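Local atomic coordinates of nigerythrin (Desulfovibrio vulgaris subsp. vulgaris, PDB entry 1YV1), a protein that shows NADH peroxidase activity in vitro, pairing a rubredoxin-like iron centre with a hemerythrin-like diiron centre in each subunit of a homodimer. Residues 170-175 and 182-187; 17-22 and 118-123; 28-33 and 86-91; 174-179 and 190-195; 59-64 and 165-170. All coordinates share one frame; numbering follows the deposited sequence.

Contact 1. Residues 170-175 and 182-187. With FE2 (Fe (II) ion), chain E.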
# COMPACT_ATOMS: atom_id res chain seq x y z
N LYS A 170 -2.08 20.32 2.58
CA LYS A 170 -1.11 20.47 1.51
C LYS A 170 -0.14 19.31 1.66
O LYS A 170 -0.04 18.71 2.73
CB LYS A 170 -0.36 21.80 1.64
CG LYS A 170 -1.20 23.02 1.33
CD LYS A 170 -0.38 24.30 1.41
CE LYS A 170 -1.14 25.47 0.81
NZ LYS A 170 -1.40 25.28 -0.64
N PHE A 171 0.55 18.97 0.58
CA PHE A 171 1.54 17.90 0.63
C PHE A 171 2.90 18.57 0.61
O PHE A 171 3.24 19.30 -0.32
CB PHE A 171 1.38 16.96 -0.57
CG PHE A 171 0.08 16.21 -0.57
CD1 PHE A 171 -0.97 16.62 -1.38
CD2 PHE A 171 -0.10 15.12 0.26
CE1 PHE A 171 -2.19 15.95 -1.36
CE2 PHE A 171 -1.32 14.44 0.29
CZ PHE A 171 -2.36 14.86 -0.52
N HIS A 172 3.68 18.32 1.66
CA HIS A 172 5.01 18.91 1.79
C HIS A 172 6.08 17.94 1.31
O HIS A 172 6.19 16.82 1.81
CB HIS A 172 5.24 19.31 3.24
CG HIS A 172 4.28 20.35 3.72
ND1 HIS A 172 4.36 21.67 3.33
CD2 HIS A 172 3.19 20.26 4.52
CE1 HIS A 172 3.36 22.35 3.87
NE2 HIS A 172 2.63 21.51 4.60
N LEU A 173 6.87 18.39 0.34
CA LEU A 173 7.92 17.58 -0.26
C LEU A 173 9.31 17.96 0.21
O LEU A 173 9.69 19.13 0.15
CB LEU A 173 7.85 17.72 -1.78
CG LEU A 173 8.94 17.02 -2.60
CD1 LEU A 173 8.74 15.52 -2.54
CD2 LEU A 173 8.87 17.50 -4.05
N CYS A 174 10.08 16.97 0.67
CA CYS A 174 11.45 17.21 1.11
C CYS A 174 12.31 17.30 -0.15
O CYS A 174 12.33 16.38 -0.96
CB CYS A 174 11.95 16.06 1.98
SG CYS A 174 13.70 16.22 2.41
N PRO A 175 13.05 18.41 -0.31
CA PRO A 175 13.91 18.61 -1.49
C PRO A 175 15.12 17.70 -1.57
O PRO A 175 15.73 17.56 -2.63
CB PRO A 175 14.31 20.07 -1.37
CG PRO A 175 14.40 20.26 0.12
CD PRO A 175 13.15 19.56 0.61
N LYS A 182 1.66 14.76 4.57
CA LYS A 182 0.34 15.33 4.35
C LYS A 182 -0.04 16.12 5.60
O LYS A 182 -0.13 15.56 6.69
CB LYS A 182 -0.70 14.24 4.10
CG LYS A 182 -2.13 14.77 3.94
CD LYS A 182 -3.11 13.66 3.62
CE LYS A 182 -4.53 14.19 3.45
NZ LYS A 182 -5.09 14.72 4.73
N GLY A 183 -0.24 17.42 5.44
CA GLY A 183 -0.60 18.24 6.59
C GLY A 183 0.59 18.98 7.19
O GLY A 183 1.72 18.82 6.75
N GLU A 184 0.31 19.76 8.22
CA GLU A 184 1.32 20.57 8.89
C GLU A 184 1.96 19.94 10.12
O GLU A 184 2.98 20.43 10.61
CB GLU A 184 0.71 21.91 9.31
CG GLU A 184 0.05 22.66 8.19
CD GLU A 184 1.02 22.96 7.07
OE1 GLU A 184 2.10 23.53 7.35
OE2 GLU A 184 0.71 22.61 5.91
N ASP A 185 1.37 18.87 10.62
CA ASP A 185 1.86 18.22 11.83
C ASP A 185 3.20 17.49 11.77
O ASP A 185 3.26 16.27 11.94
CB ASP A 185 0.78 17.26 12.36
CG ASP A 185 1.11 16.73 13.74
OD1 ASP A 185 1.45 17.54 14.63
OD2 ASP A 185 1.02 15.50 13.94
N PHE A 186 4.28 18.24 11.55
CA PHE A 186 5.62 17.67 11.51
C PHE A 186 6.67 18.77 11.62
O PHE A 186 6.39 19.93 11.32
CB PHE A 186 5.82 16.85 10.22
CG PHE A 186 6.08 17.67 8.99
CD1 PHE A 186 7.37 17.76 8.47
CD2 PHE A 186 5.05 18.34 8.35
CE1 PHE A 186 7.62 18.50 7.31
CE2 PHE A 186 5.29 19.09 7.19
CZ PHE A 186 6.58 19.16 6.67
N GLU A 187 7.87 18.41 12.07
CA GLU A 187 8.95 19.37 12.24
C GLU A 187 10.10 19.14 11.27
O GLU A 187 10.76 20.09 10.84
CB GLU A 187 9.47 19.32 13.68
FE FE2 E . 14.24 14.19 3.41
O HOH W 1 -1.46 21.50 5.14
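Two partners grip OE2 of Glu184: NE2 of His172 and a water that in turn accepts from Lys170 N. His172 NE2 donates to Glu184 OE2 over 2.6 Å. The carboxylate oxygen lies almost exactly in the imidazole plane, but the N-H comes to it from above the carboxylate plane, the two flat groups standing 79° apart. Glu184 folds back at chi2 (-58°), which brings its acid end in beside the histidine. The water donates to the same OE2, while Lys196 pairs with OE1, so both carboxylate oxygens are occupied and the negative charge probably polarises the imidazole. At the neighbouring edge of that ring, His172 CD2 rests 3.0 Å from Gly183 O. Phe186 then closes in, its CE2 edge 3.6 Å from His172 CD2, with the ring planes at 45°.

Backbone pairing backs this up: Gly183 N donates to Lys170 O at 3.0 Å in a nearly straight bond, and Phe171 and Lys182 form an antiparallel non-hydrogen-bonded pair. Their side chains run alongside each other, Phe171 CE2 lying 3.8 Å from Lys182 CG. This is the small rubredoxin-like sheet, where strand 171-173 lies between strands 180-182 and 200-201 and turns Phe171 and Leu173 onto helix 60-87.

Contact 2. Residues 17-22 and 118-123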
# COMPACT_ATOMS: atom_id res chain seq x y z
N ASN A 17 15.05 -5.87 3.41
CA ASN A 17 15.16 -7.19 2.79
C ASN A 17 14.53 -7.13 1.41
O ASN A 17 13.59 -6.37 1.18
CB ASN A 17 14.45 -8.24 3.65
CG ASN A 17 15.16 -8.50 4.95
OD1 ASN A 17 16.35 -8.83 4.96
ND2 ASN A 17 14.45 -8.37 6.06
N MET A 18 15.05 -7.92 0.48
CA MET A 18 14.52 -7.94 -0.88
C MET A 18 13.70 -9.21 -1.10
O MET A 18 13.99 -10.25 -0.51
CB MET A 18 15.65 -7.89 -1.91
CG MET A 18 16.52 -9.13 -1.96
SD MET A 18 17.87 -8.99 -3.16
CE MET A 18 19.02 -8.05 -2.23
N VAL A 19 12.67 -9.10 -1.94
CA VAL A 19 11.82 -10.24 -2.23
C VAL A 19 12.63 -11.37 -2.87
O VAL A 19 13.55 -11.11 -3.65
CB VAL A 19 10.67 -9.85 -3.19
CG1 VAL A 19 9.82 -8.76 -2.55
CG2 VAL A 19 11.23 -9.39 -4.52
N ALA A 20 12.29 -12.60 -2.52
CA ALA A 20 12.99 -13.78 -3.04
C ALA A 20 12.73 -13.95 -4.53
O ALA A 20 13.66 -14.20 -5.30
CB ALA A 20 12.54 -15.03 -2.28
N ASP A 21 11.47 -13.82 -4.94
CA ASP A 21 11.12 -13.95 -6.35
C ASP A 21 11.18 -12.57 -6.99
O ASP A 21 10.16 -11.95 -7.27
CB ASP A 21 9.72 -14.54 -6.51
CG ASP A 21 9.38 -14.84 -7.96
OD1 ASP A 21 10.20 -15.53 -8.61
OD2 ASP A 21 8.32 -14.40 -8.45
N SER A 22 12.40 -12.10 -7.22
CA SER A 22 12.62 -10.78 -7.80
C SER A 22 12.24 -10.65 -9.27
O SER A 22 12.37 -11.60 -10.05
CB SER A 22 14.08 -10.37 -7.62
OG SER A 22 14.32 -9.10 -8.20
N GLU A 118 9.45 -1.02 -6.09
CA GLU A 118 10.72 -0.32 -5.93
C GLU A 118 11.29 -0.40 -4.52
O GLU A 118 12.50 -0.58 -4.35
CB GLU A 118 10.57 1.14 -6.35
CG GLU A 118 10.18 1.31 -7.81
CD GLU A 118 9.45 2.62 -8.06
OE1 GLU A 118 9.09 2.90 -9.23
OE2 GLU A 118 9.23 3.37 -7.09
N THR A 119 10.43 -0.29 -3.51
CA THR A 119 10.92 -0.32 -2.14
C THR A 119 11.26 -1.70 -1.58
O THR A 119 12.11 -1.82 -0.70
CB THR A 119 9.91 0.36 -1.18
OG1 THR A 119 10.60 0.80 0.00
CG2 THR A 119 8.80 -0.61 -0.77
N SER A 120 10.62 -2.74 -2.11
CA SER A 120 10.83 -4.10 -1.61
C SER A 120 11.57 -5.05 -2.55
O SER A 120 11.97 -6.14 -2.14
CB SER A 120 9.47 -4.74 -1.28
OG SER A 120 8.74 -5.01 -2.47
N ASP A 121 11.75 -4.63 -3.80
CA ASP A 121 12.42 -5.48 -4.77
C ASP A 121 13.60 -4.78 -5.43
O ASP A 121 14.75 -5.06 -5.12
CB ASP A 121 11.41 -5.91 -5.85
CG ASP A 121 11.96 -6.95 -6.81
OD1 ASP A 121 13.19 -6.99 -7.03
OD2 ASP A 121 11.15 -7.72 -7.38
N MET A 122 13.29 -3.83 -6.31
CA MET A 122 14.34 -3.13 -7.04
C MET A 122 15.42 -2.44 -6.22
O MET A 122 16.59 -2.78 -6.33
CB MET A 122 13.73 -2.12 -8.01
CG MET A 122 14.77 -1.58 -8.98
SD MET A 122 14.19 -0.24 -10.01
CE MET A 122 14.41 1.12 -8.92
N TYR A 123 15.05 -1.46 -5.40
CA TYR A 123 16.07 -0.76 -4.64
C TYR A 123 16.85 -1.62 -3.65
O TYR A 123 18.06 -1.48 -3.53
CB TYR A 123 15.49 0.51 -4.00
CG TYR A 123 15.40 1.65 -5.00
CD1 TYR A 123 14.20 2.34 -5.21
CD2 TYR A 123 16.52 2.02 -5.76
CE1 TYR A 123 14.13 3.37 -6.16
CE2 TYR A 123 16.45 3.04 -6.70
CZ TYR A 123 15.25 3.71 -6.89
OH TYR A 123 15.19 4.73 -7.83
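Val19 and Ser22 fasten the N-terminal segment to a ferritin-like diiron helix bundle, at a point where helix 104-132 widens into a pi-type turn. That turn spans residues 118-122, and Tyr123 N reaches back to Glu118 O. It includes Glu118, an assigned ligand of one diiron iron that is not bound to it in this all-ferrous state, where His76 is. The contact itself is made by Ser120 and Asp121.

Two hydrogen bonds cross. Val19 N donates to Ser120 O at 3.0 Å, with an angle of 148° at the hydrogen. Ser22 OG gives its proton to Asp121 OD1 at 2.7 Å, on the syn lone pair, the side facing the other carboxylate oxygen. Asp121 reaches the loop because its CG stands anti to the backbone N (chi1 -172°), and Lys23 N and Thr24 OG1 also bind this carboxylate, making it an anchor for the loop on its way to helix 29-56.

A weaker polar touch is the CA-H of Met18, which points at Ser120 O from 3.4 Å, so this carbonyl meets both an N-H and a C-H.

Van der Waals contact comes from the two branches of Val19. Leu106 of the second subunit packs on Val19 and Ile109 of that subunit on Ser120, placing the contact beside the dimer interface. Val19 CG1 sits 3.4 Å from Ser120 O, while CG2 presses against the carboxylate, 3.3 Å from Asp121 OD2.

Contact 3. Residues 28-33 and 86-91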
# COMPACT_ATOMS: atom_id res chain seq x y z
N SER A 28 25.81 -4.38 -12.99
CA SER A 28 26.79 -3.61 -12.24
C SER A 28 26.05 -2.43 -11.62
O SER A 28 24.93 -2.11 -12.03
CB SER A 28 27.87 -3.09 -13.18
OG SER A 28 27.31 -2.19 -14.12
N THR A 29 26.65 -1.79 -10.62
CA THR A 29 26.01 -0.65 -9.99
C THR A 29 25.74 0.44 -11.03
O THR A 29 24.71 1.11 -10.97
CB THR A 29 26.88 -0.10 -8.84
OG1 THR A 29 26.88 -1.05 -7.76
CG2 THR A 29 26.32 1.22 -8.33
N LEU A 30 26.66 0.60 -11.98
CA LEU A 30 26.48 1.59 -13.03
C LEU A 30 25.20 1.28 -13.81
O LEU A 30 24.36 2.15 -14.04
CB LEU A 30 27.67 1.59 -13.98
CG LEU A 30 27.57 2.53 -15.19
CD1 LEU A 30 27.43 3.97 -14.72
CD2 LEU A 30 28.80 2.37 -16.08
N GLU A 31 25.06 0.02 -14.22
CA GLU A 31 23.89 -0.41 -14.96
C GLU A 31 22.62 -0.27 -14.12
O GLU A 31 21.56 0.06 -14.64
CB GLU A 31 24.06 -1.86 -15.42
CG GLU A 31 25.31 -2.05 -16.28
CD GLU A 31 25.54 -3.49 -16.70
OE1 GLU A 31 25.40 -4.40 -15.84
OE2 GLU A 31 25.87 -3.71 -17.88
N ASN A 32 22.74 -0.53 -12.82
CA ASN A 32 21.59 -0.44 -11.93
C ASN A 32 21.16 1.01 -11.74
O ASN A 32 19.96 1.29 -11.66
CB ASN A 32 21.91 -1.09 -10.58
CG ASN A 32 22.21 -2.57 -10.72
OD1 ASN A 32 21.75 -3.23 -11.65
ND2 ASN A 32 22.98 -3.11 -9.78
N LEU A 33 22.12 1.92 -11.66
CA LEU A 33 21.80 3.33 -11.52
C LEU A 33 21.03 3.79 -12.76
O LEU A 33 20.05 4.52 -12.65
CB LEU A 33 23.08 4.16 -11.35
CG LEU A 33 23.70 4.18 -9.95
CD1 LEU A 33 25.14 4.67 -10.03
CD2 LEU A 33 22.87 5.06 -9.03
N GLU A 86 29.22 11.03 -12.99
CA GLU A 86 30.58 10.91 -12.47
C GLU A 86 31.21 9.61 -12.97
O GLU A 86 32.39 9.58 -13.32
CB GLU A 86 30.54 10.91 -10.94
CG GLU A 86 31.90 10.84 -10.27
CD GLU A 86 31.80 10.83 -8.75
OE1 GLU A 86 32.85 10.75 -8.08
OE2 GLU A 86 30.67 10.91 -8.21
N MET A 87 30.41 8.55 -13.02
CA MET A 87 30.86 7.24 -13.46
C MET A 87 30.93 7.09 -14.98
O MET A 87 31.64 6.23 -15.50
CB MET A 87 29.94 6.17 -12.87
CG MET A 87 29.91 6.16 -11.35
SD MET A 87 28.54 5.21 -10.67
CE MET A 87 29.15 3.54 -10.89
N GLU A 88 30.18 7.93 -15.69
CA GLU A 88 30.13 7.93 -17.15
C GLU A 88 29.66 9.33 -17.55
O GLU A 88 28.48 9.56 -17.78
CB GLU A 88 29.16 6.87 -17.65
CG GLU A 88 28.92 6.90 -19.15
CD GLU A 88 28.04 5.76 -19.63
OE1 GLU A 88 27.30 5.96 -20.61
OE2 GLU A 88 28.09 4.67 -19.02
N PRO A 89 30.60 10.29 -17.65
CA PRO A 89 30.37 11.69 -18.01
C PRO A 89 29.37 11.99 -19.13
O PRO A 89 28.49 12.83 -18.97
CB PRO A 89 31.77 12.19 -18.34
CG PRO A 89 32.61 11.43 -17.37
CD PRO A 89 32.04 10.03 -17.48
N GLY A 90 29.51 11.30 -20.26
CA GLY A 90 28.63 11.54 -21.38
C GLY A 90 27.22 10.98 -21.31
O GLY A 90 26.42 11.21 -22.21
N TYR A 91 26.92 10.24 -20.25
CA TYR A 91 25.59 9.63 -20.09
C TYR A 91 24.43 10.60 -20.34
O TYR A 91 24.42 11.72 -19.84
CB TYR A 91 25.45 9.03 -18.70
CG TYR A 91 24.05 8.59 -18.36
CD1 TYR A 91 23.49 7.44 -18.92
CD2 TYR A 91 23.27 9.33 -17.47
CE1 TYR A 91 22.19 7.05 -18.60
CE2 TYR A 91 21.98 8.95 -17.15
CZ TYR A 91 21.44 7.81 -17.72
OH TYR A 91 20.15 7.46 -17.39
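Met87 and Leu30 meet where the first two long helices of the ferritin-like bundle come together, the start of helix 29-56 against the end of helix 60-87. The contact is apolar apart from one carboxylate oxygen, that of Glu88. The helix that receives Met87 starts in a capping box: Glu31 N donates to Ser28 OG at 3.2 Å and Ser28 N to Glu31 OE1.

Met87, the last residue of its helix, does most of the work. Its side chain and that of Leu30 slide past each other in opposite directions, which puts Met87 CB 3.8 Å from Leu30 CD1 while the far end of the methionine reaches the leucine's backbone. A bend at chi3 (77°) turns the terminal methyl there: CE comes to 3.9 Å from both CA and CB of Leu30. The sulfur meets a different residue one turn further along, with Met87 SD 3.5 Å from Leu33 CD1, the two side chains crossing at about a right angle. Thr29 CG2 only grazes the methyl.

Glu88 is where the chain leaves the helix. Its extended side chain crosses Leu30, OE2 touching Leu30 CD2 at 3.8 Å, and the same oxygen forms a salt bridge to Lys34, on the next turn of the opposing helix. Tyr91 packs on Lys34 and Ile37, further up that helix. It ends the type I turn that begins at Glu88, with Tyr91 N donating to Glu88 O at 3.0 Å.

Contact 4. Residues 174-179 and 190-195. With FE2 (Fe (II) ion), chain E.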
# COMPACT_ATOMS: atom_id res chain seq x y z
N CYS A 174 10.08 16.97 0.67
CA CYS A 174 11.45 17.21 1.11
C CYS A 174 12.31 17.30 -0.15
O CYS A 174 12.33 16.38 -0.96
CB CYS A 174 11.95 16.06 1.98
SG CYS A 174 13.70 16.22 2.41
N PRO A 175 13.05 18.41 -0.31
CA PRO A 175 13.91 18.61 -1.49
C PRO A 175 15.12 17.70 -1.57
O PRO A 175 15.73 17.56 -2.63
CB PRO A 175 14.31 20.07 -1.37
CG PRO A 175 14.40 20.26 0.12
CD PRO A 175 13.15 19.56 0.61
N ILE A 176 15.47 17.07 -0.45
CA ILE A 176 16.64 16.21 -0.40
C ILE A 176 16.39 14.73 -0.71
O ILE A 176 17.19 14.12 -1.43
CB ILE A 176 17.31 16.32 1.00
CG1 ILE A 176 17.71 17.78 1.26
CG2 ILE A 176 18.53 15.43 1.06
CD1 ILE A 176 18.65 18.36 0.22
N CYS A 177 15.30 14.17 -0.22
CA CYS A 177 15.04 12.75 -0.44
C CYS A 177 13.71 12.39 -1.09
O CYS A 177 13.49 11.23 -1.45
CB CYS A 177 15.16 12.00 0.89
SG CYS A 177 13.84 12.39 2.05
N GLY A 178 12.81 13.35 -1.23
CA GLY A 178 11.53 13.05 -1.84
C GLY A 178 10.45 12.60 -0.88
O GLY A 178 9.39 12.15 -1.30
N TYR A 179 10.72 12.71 0.41
CA TYR A 179 9.72 12.34 1.41
C TYR A 179 8.54 13.29 1.24
O TYR A 179 8.73 14.46 0.90
CB TYR A 179 10.31 12.50 2.82
CG TYR A 179 9.28 12.46 3.93
CD1 TYR A 179 8.70 11.26 4.32
CD2 TYR A 179 8.88 13.63 4.58
CE1 TYR A 179 7.75 11.22 5.34
CE2 TYR A 179 7.94 13.60 5.60
CZ TYR A 179 7.38 12.39 5.98
OH TYR A 179 6.45 12.34 7.00
N PRO A 190 11.60 12.56 8.30
CA PRO A 190 12.00 11.37 9.06
C PRO A 190 13.06 10.55 8.35
O PRO A 190 13.69 9.67 8.95
CB PRO A 190 10.69 10.62 9.23
CG PRO A 190 9.98 10.93 7.95
CD PRO A 190 10.22 12.42 7.79
N ILE A 191 13.27 10.82 7.06
CA ILE A 191 14.27 10.10 6.29
C ILE A 191 15.65 10.74 6.33
O ILE A 191 16.65 10.04 6.51
CB ILE A 191 13.82 9.95 4.81
CG1 ILE A 191 12.58 9.04 4.73
CG2 ILE A 191 14.96 9.39 3.96
CD1 ILE A 191 12.00 8.91 3.34
N CYS A 192 15.72 12.06 6.19
CA CYS A 192 17.01 12.75 6.20
C CYS A 192 17.14 13.88 7.22
O CYS A 192 18.17 14.55 7.28
CB CYS A 192 17.33 13.30 4.80
SG CYS A 192 16.29 14.69 4.30
N PHE A 193 16.09 14.09 8.01
CA PHE A 193 16.07 15.12 9.06
C PHE A 193 16.01 16.57 8.57
O PHE A 193 16.19 17.50 9.36
CB PHE A 193 17.26 14.94 10.00
CG PHE A 193 17.12 13.77 10.95
CD1 PHE A 193 16.09 12.85 10.80
CD2 PHE A 193 18.04 13.59 11.98
CE1 PHE A 193 15.96 11.77 11.68
CE2 PHE A 193 17.92 12.51 12.86
CZ PHE A 193 16.88 11.60 12.71
N ARG A 194 15.75 16.75 7.28
CA ARG A 194 15.66 18.09 6.72
C ARG A 194 14.54 18.85 7.43
O ARG A 194 13.41 18.37 7.52
CB ARG A 194 15.33 17.99 5.22
CG ARG A 194 15.41 19.31 4.46
CD ARG A 194 16.85 19.76 4.33
NE ARG A 194 17.01 20.80 3.33
CZ ARG A 194 18.19 21.22 2.87
NH1 ARG A 194 19.30 20.67 3.34
NH2 ARG A 194 18.25 22.17 1.95
N PRO A 195 14.84 20.05 7.96
CA PRO A 195 13.81 20.84 8.64
C PRO A 195 12.66 21.20 7.70
O PRO A 195 12.86 21.39 6.50
CB PRO A 195 14.58 22.07 9.12
CG PRO A 195 15.94 21.50 9.39
CD PRO A 195 16.18 20.62 8.19
FE FE2 E . 14.24 14.19 3.41
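The two loops face each other across the iron, Cys177 CA 6.9 Å from Cys192 CA and Tyr179 CA 7.0 Å from Ile191 CA, and each bends so that its cysteines point inward. Three sulfurs, those of Cys174, Cys177 and Cys192, each hold the ferrous ion at 2.3 Å, and Cys189 supplies the fourth. Of the sulfurs facing each other across the loops, Cys174 SG and Cys192 SG come closest, at 3.6 Å. Cys177 and Cys192 use matching torsions, SG between the backbone N and the carbonyl carbon (chi1 69° and 70°), whereas SG of Cys174 lies anti to its nitrogen.

This is the rubredoxin-type centre: two CxxC loops, 174-177 and 189-192, clasping one tetrahedral iron. Backbone N-H groups point at the thiolates, as in rubredoxins; Ile176 N donates to Cys174 SG at 3.5 Å, and weaker bonds run from Tyr179 N to Cys177 SG and from Arg194 N to Cys192 SG. Such bonds would be expected to spread the negative charge of the sulfurs.

Around the metal, side chains seal the two loops together. Pro190 lies over one face of the Tyr179 ring in a CH-pi contact, its CD 3.4 Å from the ring centroid; the tyrosine hydroxyl goes to His181. Ile191 CB touches Cys177 SG at 3.7 Å. On the other flank, Ile176 CG1 lies over a face of the Arg194 guanidinium, 3.7 Å from NE, the same nitrogen that binds Thr198. Toward the helical bundle, the carbonyls of Cys177 and Gly178 accept from His76 and His152, ligands of the diiron site.

Contact 5. Residues 59-64 and 165-170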
# COMPACT_ATOMS: atom_id res chain seq x y z
N TYR A 59 -10.60 15.49 -8.97
CA TYR A 59 -9.94 15.24 -7.69
C TYR A 59 -8.72 16.16 -7.59
O TYR A 59 -7.60 15.74 -7.88
CB TYR A 59 -9.47 13.79 -7.60
CG TYR A 59 -10.57 12.76 -7.73
CD1 TYR A 59 -10.86 12.17 -8.97
CD2 TYR A 59 -11.30 12.33 -6.62
CE1 TYR A 59 -11.84 11.17 -9.08
CE2 TYR A 59 -12.28 11.34 -6.73
CZ TYR A 59 -12.54 10.77 -7.96
OH TYR A 59 -13.48 9.77 -8.06
N GLU A 60 -8.93 17.40 -7.17
CA GLU A 60 -7.84 18.36 -7.08
C GLU A 60 -6.76 18.00 -6.07
O GLU A 60 -5.57 18.17 -6.36
CB GLU A 60 -8.38 19.78 -6.80
CG GLU A 60 -8.77 20.10 -5.35
CD GLU A 60 -7.58 20.51 -4.47
OE1 GLU A 60 -6.67 21.21 -4.97
OE2 GLU A 60 -7.58 20.17 -3.27
N GLN A 61 -7.14 17.51 -4.90
CA GLN A 61 -6.14 17.16 -3.91
C GLN A 61 -5.30 15.97 -4.36
O GLN A 61 -4.09 15.97 -4.20
CB GLN A 61 -6.77 16.86 -2.55
CG GLN A 61 -5.73 16.49 -1.49
CD GLN A 61 -6.32 16.37 -0.10
OE1 GLN A 61 -7.33 15.71 0.10
NE2 GLN A 61 -5.68 17.01 0.87
N ILE A 62 -5.95 14.96 -4.93
CA ILE A 62 -5.21 13.80 -5.39
C ILE A 62 -4.28 14.22 -6.52
O ILE A 62 -3.16 13.72 -6.64
CB ILE A 62 -6.16 12.68 -5.86
CG1 ILE A 62 -6.86 12.09 -4.63
CG2 ILE A 62 -5.39 11.60 -6.61
CD1 ILE A 62 -7.90 11.04 -4.96
N ALA A 63 -4.73 15.16 -7.35
CA ALA A 63 -3.89 15.65 -8.44
C ALA A 63 -2.62 16.25 -7.85
O ALA A 63 -1.52 16.02 -8.36
CB ALA A 63 -4.64 16.71 -9.25
N ARG A 64 -2.77 17.02 -6.78
CA ARG A 64 -1.63 17.64 -6.12
C ARG A 64 -0.68 16.58 -5.54
O ARG A 64 0.53 16.77 -5.54
CB ARG A 64 -2.09 18.60 -5.02
CG ARG A 64 -2.75 19.86 -5.56
CD ARG A 64 -3.03 20.90 -4.48
NE ARG A 64 -4.13 20.55 -3.58
CZ ARG A 64 -3.97 20.16 -2.31
NH1 ARG A 64 -2.76 20.07 -1.78
NH2 ARG A 64 -5.03 19.88 -1.58
N ALA A 165 -13.34 11.66 0.31
CA ALA A 165 -13.27 12.48 1.51
C ALA A 165 -12.01 13.33 1.51
O ALA A 165 -11.14 13.19 2.38
CB ALA A 165 -13.31 11.60 2.75
N PRO A 166 -11.88 14.23 0.53
CA PRO A 166 -10.70 15.10 0.45
C PRO A 166 -10.74 16.17 1.52
O PRO A 166 -11.77 16.39 2.15
CB PRO A 166 -10.81 15.69 -0.95
CG PRO A 166 -12.29 15.84 -1.10
CD PRO A 166 -12.81 14.52 -0.57
N ASP A 167 -9.61 16.83 1.74
CA ASP A 167 -9.53 17.91 2.72
C ASP A 167 -8.63 18.98 2.12
O ASP A 167 -8.24 18.89 0.96
CB ASP A 167 -8.98 17.41 4.06
CG ASP A 167 -7.68 16.65 3.92
OD1 ASP A 167 -6.72 17.22 3.37
OD2 ASP A 167 -7.62 15.49 4.37
N ASP A 168 -8.29 20.00 2.91
CA ASP A 168 -7.46 21.08 2.38
C ASP A 168 -5.98 20.98 2.76
O ASP A 168 -5.24 21.96 2.65
CB ASP A 168 -8.04 22.44 2.81
CG ASP A 168 -7.99 22.66 4.31
OD1 ASP A 168 -7.91 21.67 5.07
OD2 ASP A 168 -8.04 23.83 4.73
N ASP A 169 -5.56 19.81 3.20
CA ASP A 169 -4.16 19.61 3.57
C ASP A 169 -3.26 19.76 2.36
O ASP A 169 -3.62 19.38 1.24
CB ASP A 169 -3.91 18.21 4.14
CG ASP A 169 -4.32 18.08 5.59
OD1 ASP A 169 -4.73 19.09 6.21
OD2 ASP A 169 -4.23 16.95 6.12
N LYS A 170 -2.08 20.32 2.58
CA LYS A 170 -1.11 20.47 1.51
C LYS A 170 -0.14 19.31 1.66
O LYS A 170 -0.04 18.71 2.73
CB LYS A 170 -0.36 21.80 1.64
CG LYS A 170 -1.20 23.02 1.33
CD LYS A 170 -0.38 24.30 1.41
CE LYS A 170 -1.14 25.47 0.81
NZ LYS A 170 -1.40 25.28 -0.64
O HOH W 2 -9.65 19.11 -1.58
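Gln61 and Arg64 grip the 165-170 loop, and the tight part of the contact is a knot of bonds around Asp169 O and the Gln61 amide. Gln61 sends its side chain straight out, with CG anti to the backbone N (chi1 180°), and uses both ends of the amide. OE1 accepts from Asp167 N at 3.0 Å, the donor lying above the carbonyl plane. NE2 donates to Asp167 OD1 at 2.7 Å and to Asp169 O at 3.2 Å. The amide and carboxylate planes are nearly perpendicular, and NE2 meets OD1 from above the carboxylate plane; from the opposite face Asp169 N reaches the same oxygen, closing an Asx turn. Arg64 completes the grip end-on, NH1 and NH2 each 3.2 Å from Asp169 O, which therefore takes three N-H donors.

The other side is looser and wetter. Glu60 approaches Asp167 O chiefly through a bridging water, while its carboxylate pairs side-on with Arg64, NE to OE1 at 3.0 Å, holding the guanidinium in position. Pro166 merely rests its CA 3.4 Å from Gln61 OE1.

Neutral amide and charged groups thus work together: the start of helix 60-87 holds the loop by its backbone and by Asp167 OD1, while OD2 of Asp167 pairs with Lys182 and with Lys2 of the second subunit, and OD2 of Asp169 with Lys182, tying the loop to the rubredoxin-like part and to the partner chain.

How the contacts relate
Contacts 1 and 4 share Cys174 and Pro175 and build one unit, the rubredoxin-like iron centre and its sheet, their centres about 10 Å apart. Contact 5 feeds into it: Lys170 belongs to both 5 and 1, and Lys182 NZ of contact 1 lies 2.7 Å from Asp167 OD2 and 2.8 Å from Asp169 OD2 of contact 5. Contacts 2 and 3 belong to the helical bundle, with nearest atoms about 6 Å apart. Cys177 in contact 4 has its side chain about 10 Å from one iron of the diiron site, Ser120 (contact 2) and Leu33 (contact 3) about 12 Å. Contacts 3 and 5, centres about 38 Å apart, sit at opposite ends of helix 60-87.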